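PDB 4FLN: protease Do-like 2, chloroplastic from Arabidopsis thaliana, which acts as a chloroplast serine protease that makes the primary cleavage in the photodamaged D1 protein of photosystem II. Local coordinates for residues L86-H91 against D122-S127; H91-D96 against A112-R117. All blocks are in the same frame, centred on the assembly; numbering follows the deposited sequence.

Contact 1: L86-H91 against D122-S127; sequences LLTNAH and DIALLS
Two antiparallel strands of the first beta-barrel of a chymotrypsin-fold protease meet here, their ladder ending at the His-Asp pair of a charge relay assigned by similarity. Leu86 with Leu126 and Thr88 with Ala124 are hydrogen-bonded pairs; Leu87 and Leu125 turn their backbone bonds outward, Leu87 to Phe79 and Leu125 to Leu115 and Val116. The tightly packed part is this ladder, buried on both faces. On the face of Leu87, Ile123 and Leu125, Leu87 (CG anti to the backbone N) sends CD1 obliquely across to Leu125 CD1 and, 3.6 Å away, Ile123 CG2, while helix 233-246 closes over all three through Val236, Phe239 and Leu240. On the other face Leu86 CB meets Leu126 CB at 4.1 Å, Ala124 CB sits 3.8 Å from Thr88 CG2, and Thr88 OG1 bonds Ser77 O.

Past Thr88 the apolar packing gives way to polar grips on Asp122. Asn89 ND2 lies 2.9 Å from Asp122 O, nearly along its C=O axis. Asp122 OD1 takes His91 N at 2.8 Å on its syn lone pair, with a weak second bond from Ala90 N, which probably limits the carboxylate's rotation; a negative charge there would probably favour a protonated ring. Looser and partly exposed is the imidazole beyond, touching Ser200. His91 ND1 donates to the syn lone pair of Asp122 OD2 at 3.0 Å, the ring turned 28° from the carboxylate plane.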
loop_
_atom_site.group_PDB
_atom_site.type_symbol
_atom_site.label_atom_id
_atom_site.label_comp_id
_atom_site.label_asym_id
_atom_site.label_seq_id
_atom_site.Cartn_x
_atom_site.Cartn_y
_atom_site.Cartn_z
ATOM N N LEU B 86 3.444 -24.971 -38.168
ATOM C CA LEU B 86 3.827 -24.798 -36.769
ATOM C C LEU B 86 2.618 -24.407 -35.925
ATOM O O LEU B 86 1.812 -23.568 -36.320
ATOM C CB LEU B 86 4.907 -23.723 -36.630
ATOM C CG LEU B 86 6.249 -24.058 -37.268
ATOM C CD1 LEU B 86 7.243 -22.928 -37.059
ATOM C CD2 LEU B 86 6.772 -25.369 -36.690
ATOM N N LEU B 87 2.499 -25.010 -34.754
ATOM C CA LEU B 87 1.385 -24.726 -33.862
ATOM C C LEU B 87 1.826 -23.745 -32.788
ATOM O O LEU B 87 2.943 -23.828 -32.292
ATOM C CB LEU B 87 0.914 -26.028 -33.214
ATOM C CG LEU B 87 -0.508 -26.108 -32.672
ATOM C CD1 LEU B 87 -1.451 -25.311 -33.543
ATOM C CD2 LEU B 87 -0.935 -27.563 -32.630
ATOM N N THR B 88 0.953 -22.817 -32.424
ATOM C CA THR B 88 1.251 -21.915 -31.316
ATOM C C THR B 88 -0.003 -21.316 -30.692
ATOM O O THR B 88 -1.112 -21.633 -31.088
ATOM C CB THR B 88 2.213 -20.786 -31.736
ATOM O OG1 THR B 88 2.724 -20.141 -30.563
ATOM C CG2 THR B 88 1.503 -19.757 -32.605
ATOM N N ASN B 89 0.177 -20.466 -29.690
ATOM C CA ASN B 89 -0.942 -19.717 -29.148
ATOM C C ASN B 89 -1.208 -18.517 -30.033
ATOM O O ASN B 89 -0.291 -17.982 -30.653
ATOM C CB ASN B 89 -0.663 -19.259 -27.722
ATOM C CG ASN B 89 -0.764 -20.381 -26.731
ATOM O OD1 ASN B 89 0.163 -20.634 -25.962
ATOM N ND2 ASN B 89 -1.886 -21.077 -26.746
ATOM N N ALA B 90 -2.459 -18.088 -30.110
ATOM C CA ALA B 90 -2.764 -16.951 -30.949
ATOM C C ALA B 90 -2.189 -15.679 -30.327
ATOM O O ALA B 90 -1.733 -14.788 -31.033
ATOM C CB ALA B 90 -4.240 -16.843 -31.164
ATOM N N HIS B 91 -2.180 -15.615 -29.001
ATOM C CA HIS B 91 -1.691 -14.426 -28.309
ATOM C C HIS B 91 -0.194 -14.204 -28.541
ATOM O O HIS B 91 0.298 -13.080 -28.433
ATOM C CB HIS B 91 -2.050 -14.442 -26.814
ATOM C CG HIS B 91 -1.081 -15.196 -25.951
ATOM N ND1 HIS B 91 -1.420 -16.354 -25.285
ATOM C CD2 HIS B 91 0.209 -14.939 -25.621
ATOM C CE1 HIS B 91 -0.380 -16.784 -24.592
ATOM N NE2 HIS B 91 0.620 -15.941 -24.775
ATOM N N ASP B 122 -7.486 -19.745 -28.459
ATOM C CA ASP B 122 -6.083 -19.309 -28.416
ATOM C C ASP B 122 -5.078 -20.211 -29.139
ATOM O O ASP B 122 -4.090 -20.667 -28.563
ATOM C CB ASP B 122 -5.613 -19.012 -26.989
ATOM C CG ASP B 122 -4.305 -18.224 -26.960
ATOM O OD1 ASP B 122 -3.999 -17.527 -27.955
ATOM O OD2 ASP B 122 -3.581 -18.302 -25.947
ATOM N N ILE B 123 -5.335 -20.453 -30.412
ATOM C CA ILE B 123 -4.456 -21.277 -31.221
ATOM C C ILE B 123 -4.102 -20.532 -32.502
ATOM O O ILE B 123 -4.909 -19.769 -33.037
ATOM C CB ILE B 123 -5.122 -22.641 -31.560
ATOM C CG1 ILE B 123 -5.314 -23.473 -30.294
ATOM C CG2 ILE B 123 -4.300 -23.422 -32.580
ATOM C CD1 ILE B 123 -6.055 -24.761 -30.536
ATOM N N ALA B 124 -2.884 -20.734 -32.985
ATOM C CA ALA B 124 -2.507 -20.178 -34.271
ATOM C C ALA B 124 -1.602 -21.150 -34.994
ATOM O O ALA B 124 -0.807 -21.857 -34.374
ATOM C CB ALA B 124 -1.840 -18.826 -34.113
ATOM N N LEU B 125 -1.756 -21.201 -36.311
ATOM C CA LEU B 125 -0.915 -22.028 -37.142
ATOM C C LEU B 125 0.041 -21.099 -37.861
ATOM O O LEU B 125 -0.320 -19.969 -38.184
ATOM C CB LEU B 125 -1.768 -22.799 -38.138
ATOM C CG LEU B 125 -1.493 -24.297 -38.229
ATOM C CD1 LEU B 125 -1.355 -24.888 -36.842
ATOM C CD2 LEU B 125 -2.606 -24.988 -39.003
ATOM N N LEU B 126 1.268 -21.553 -38.082
ATOM C CA LEU B 126 2.228 -20.763 -38.838
ATOM C C LEU B 126 2.859 -21.607 -39.939
ATOM O O LEU B 126 3.040 -22.826 -39.787
ATOM C CB LEU B 126 3.328 -20.214 -37.927
ATOM C CG LEU B 126 3.002 -19.431 -36.659
ATOM C CD1 LEU B 126 4.286 -19.191 -35.889
ATOM C CD2 LEU B 126 2.327 -18.117 -36.972
ATOM N N SER B 127 3.197 -20.952 -41.045
ATOM C CA SER B 127 3.943 -21.596 -42.124
ATOM C C SER B 127 5.336 -20.989 -42.141
ATOM O O SER B 127 5.526 -19.857 -41.691
ATOM C CB SER B 127 3.257 -21.395 -43.482
ATOM O OG SER B 127 3.258 -20.030 -43.866
#

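Contact 2: H91-D96 against A112-R117; sequences HCVEHD and AKVLVR
In the first barrel of the chymotrypsin-like protease domain, the short helical turn carrying the charge-relay histidine (assigned by similarity) unwinds beside the strand 112-117. His91 and Cys92 lie in the turn, well clear of that strand, so the first residue to meet it is Val93. Its CB faces Val114 CG2 at 4.1 Å, the two valines tip to tip, and its buried side chain also rests on Ala124 and Leu126 of the strand 123-129. Val93 CG2 stands over one face of the Arg117 guanidinium, 4.2 Å above the plane and offset toward its rim. The carbonyl of Val93 also takes part: O accepts a weak, bent bond from Arg117 NH1 at 3.1 Å. Glu94 and His95 point their side chains away, but their backbone passes the guanidinium edge, and Glu94 O is bonded by His57 ND1.

At Asp96, where strand 96-102 begins, CG, between the backbone N and the carbonyl carbon (chi1 67°), swings its carboxylate toward Arg117, whose own chain bends at chi3 to meet it. Asp96 OD2 instead lies 3.6 Å from Val114 CG2. An alanine in place of Asp96 would remove the salt bridge and probably leave the guanidinium less firmly placed, with Val93 O its one remaining, weak acceptor in this segment. The salt bridge has a single oxygen: Asp96 OD1 is 3.2 Å from Arg117 NH1 in a weak bond and 2.6 Å from Arg117 NH2, which reaches it from above the carboxylate plane.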
loop_
_atom_site.group_PDB
_atom_site.type_symbol
_atom_site.label_atom_id
_atom_site.label_comp_id
_atom_site.label_asym_id
_atom_site.label_seq_id
_atom_site.Cartn_x
_atom_site.Cartn_y
_atom_site.Cartn_z
ATOM N N HIS B 91 -2.180 -15.615 -29.001
ATOM C CA HIS B 91 -1.691 -14.426 -28.309
ATOM C C HIS B 91 -0.194 -14.204 -28.541
ATOM O O HIS B 91 0.298 -13.080 -28.433
ATOM C CB HIS B 91 -2.050 -14.442 -26.814
ATOM C CG HIS B 91 -1.081 -15.196 -25.951
ATOM N ND1 HIS B 91 -1.420 -16.354 -25.285
ATOM C CD2 HIS B 91 0.209 -14.939 -25.621
ATOM C CE1 HIS B 91 -0.380 -16.784 -24.592
ATOM N NE2 HIS B 91 0.620 -15.941 -24.775
ATOM N N CYS B 92 0.527 -15.262 -28.890
ATOM C CA CYS B 92 1.937 -15.111 -29.253
ATOM C C CYS B 92 2.111 -14.249 -30.510
ATOM O O CYS B 92 2.959 -13.367 -30.541
ATOM C CB CYS B 92 2.624 -16.477 -29.442
ATOM S SG CYS B 92 2.622 -17.531 -27.977
ATOM N N VAL B 93 1.323 -14.536 -31.544
ATOM C CA VAL B 93 1.399 -13.837 -32.822
ATOM C C VAL B 93 0.360 -12.730 -32.966
ATOM O O VAL B 93 0.204 -12.154 -34.037
ATOM C CB VAL B 93 1.236 -14.800 -33.998
ATOM C CG1 VAL B 93 2.422 -15.744 -34.076
ATOM C CG2 VAL B 93 -0.073 -15.564 -33.872
ATOM N N GLU B 94 -0.382 -12.468 -31.900
ATOM C CA GLU B 94 -1.424 -11.453 -31.933
ATOM C C GLU B 94 -0.921 -10.106 -32.477
ATOM O O GLU B 94 0.171 -9.659 -32.129
ATOM C CB GLU B 94 -2.015 -11.289 -30.536
ATOM C CG GLU B 94 -2.474 -9.892 -30.210
ATOM C CD GLU B 94 -3.188 -9.822 -28.872
ATOM O OE1 GLU B 94 -3.024 -8.805 -28.154
ATOM O OE2 GLU B 94 -3.917 -10.786 -28.544
ATOM N N HIS B 95 -1.729 -9.479 -33.335
ATOM C CA HIS B 95 -1.385 -8.213 -34.000
ATOM C C HIS B 95 0.011 -8.240 -34.615
ATOM O O HIS B 95 0.781 -7.290 -34.464
ATOM C CB HIS B 95 -1.482 -7.023 -33.037
ATOM C CG HIS B 95 -2.869 -6.722 -32.568
ATOM N ND1 HIS B 95 -3.280 -6.941 -31.270
ATOM C CD2 HIS B 95 -3.941 -6.207 -33.218
ATOM C CE1 HIS B 95 -4.544 -6.577 -31.140
ATOM N NE2 HIS B 95 -4.969 -6.126 -32.308
ATOM N N ASP B 96 0.329 -9.310 -35.330
ATOM C CA ASP B 96 1.698 -9.514 -35.774
ATOM C C ASP B 96 2.135 -8.509 -36.838
ATOM O O ASP B 96 1.539 -8.416 -37.911
ATOM C CB ASP B 96 1.885 -10.954 -36.283
ATOM C CG ASP B 96 1.106 -11.239 -37.557
ATOM O OD1 ASP B 96 -0.143 -11.259 -37.501
ATOM O OD2 ASP B 96 1.746 -11.457 -38.613
ATOM N N ALA B 112 8.223 -16.359 -40.353
ATOM C CA ALA B 112 7.020 -17.182 -40.400
ATOM C C ALA B 112 5.775 -16.371 -40.699
ATOM O O ALA B 112 5.680 -15.194 -40.343
ATOM C CB ALA B 112 6.847 -17.952 -39.088
ATOM N N LYS B 113 4.817 -17.022 -41.348
ATOM C CA LYS B 113 3.545 -16.392 -41.674
ATOM C C LYS B 113 2.407 -17.014 -40.860
ATOM O O LYS B 113 2.401 -18.221 -40.611
ATOM C CB LYS B 113 3.271 -16.513 -43.171
ATOM N N VAL B 114 1.436 -16.194 -40.469
ATOM C CA VAL B 114 0.305 -16.693 -39.700
ATOM C C VAL B 114 -0.829 -17.105 -40.631
ATOM O O VAL B 114 -1.553 -16.254 -41.164
ATOM C CB VAL B 114 -0.257 -15.585 -38.797
ATOM C CG1 VAL B 114 -1.264 -16.155 -37.808
ATOM C CG2 VAL B 114 0.867 -14.867 -38.088
ATOM N N LEU B 115 -1.019 -18.416 -40.760
ATOM C CA LEU B 115 -2.034 -18.985 -41.639
ATOM C C LEU B 115 -3.445 -18.689 -41.149
ATOM O O LEU B 115 -4.270 -18.139 -41.882
ATOM C CB LEU B 115 -1.857 -20.499 -41.748
ATOM C CG LEU B 115 -0.600 -21.035 -42.436
ATOM C CD1 LEU B 115 -0.651 -22.551 -42.506
ATOM C CD2 LEU B 115 -0.454 -20.447 -43.827
ATOM N N VAL B 116 -3.731 -19.086 -39.913
ATOM C CA VAL B 116 -5.063 -18.904 -39.362
ATOM C C VAL B 116 -5.000 -18.833 -37.848
ATOM O O VAL B 116 -4.170 -19.488 -37.228
ATOM C CB VAL B 116 -6.000 -20.049 -39.813
ATOM C CG1 VAL B 116 -5.473 -21.399 -39.333
ATOM C CG2 VAL B 116 -7.422 -19.807 -39.339
ATOM N N ARG B 117 -5.870 -18.038 -37.244
ATOM C CA ARG B 117 -5.846 -17.936 -35.798
ATOM C C ARG B 117 -7.230 -17.929 -35.144
ATOM O O ARG B 117 -8.020 -17.015 -35.361
ATOM C CB ARG B 117 -5.054 -16.693 -35.401
ATOM C CG ARG B 117 -5.638 -15.408 -35.917
ATOM C CD ARG B 117 -4.691 -14.249 -35.704
ATOM N NE ARG B 117 -3.721 -14.119 -36.787
ATOM C CZ ARG B 117 -2.674 -13.304 -36.753
ATOM N NH1 ARG B 117 -2.451 -12.554 -35.682
ATOM N NH2 ARG B 117 -1.850 -13.242 -37.784
#

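In the fold
Both contacts belong to the first of the two six-stranded barrels in the protease region, with centres about 6 Å apart. Along the chain, contact 2 is nested within the loop that contact 1 closes: strand 85-88 runs into helix 90-93, strands 96-102 and 110-118 follow, and strand 123-129 returns beside the first. His91 is common to both residue ranges, and the strands 110-118 and 123-129 are neighbours in the sheet, with Ser127 N and Lys113 O probably hydrogen-bonded at 2.9 Å. Contact 1 thus sets the histidine against its aspartate, while contact 2 ties the chain leaving that histidine to the same barrel wall.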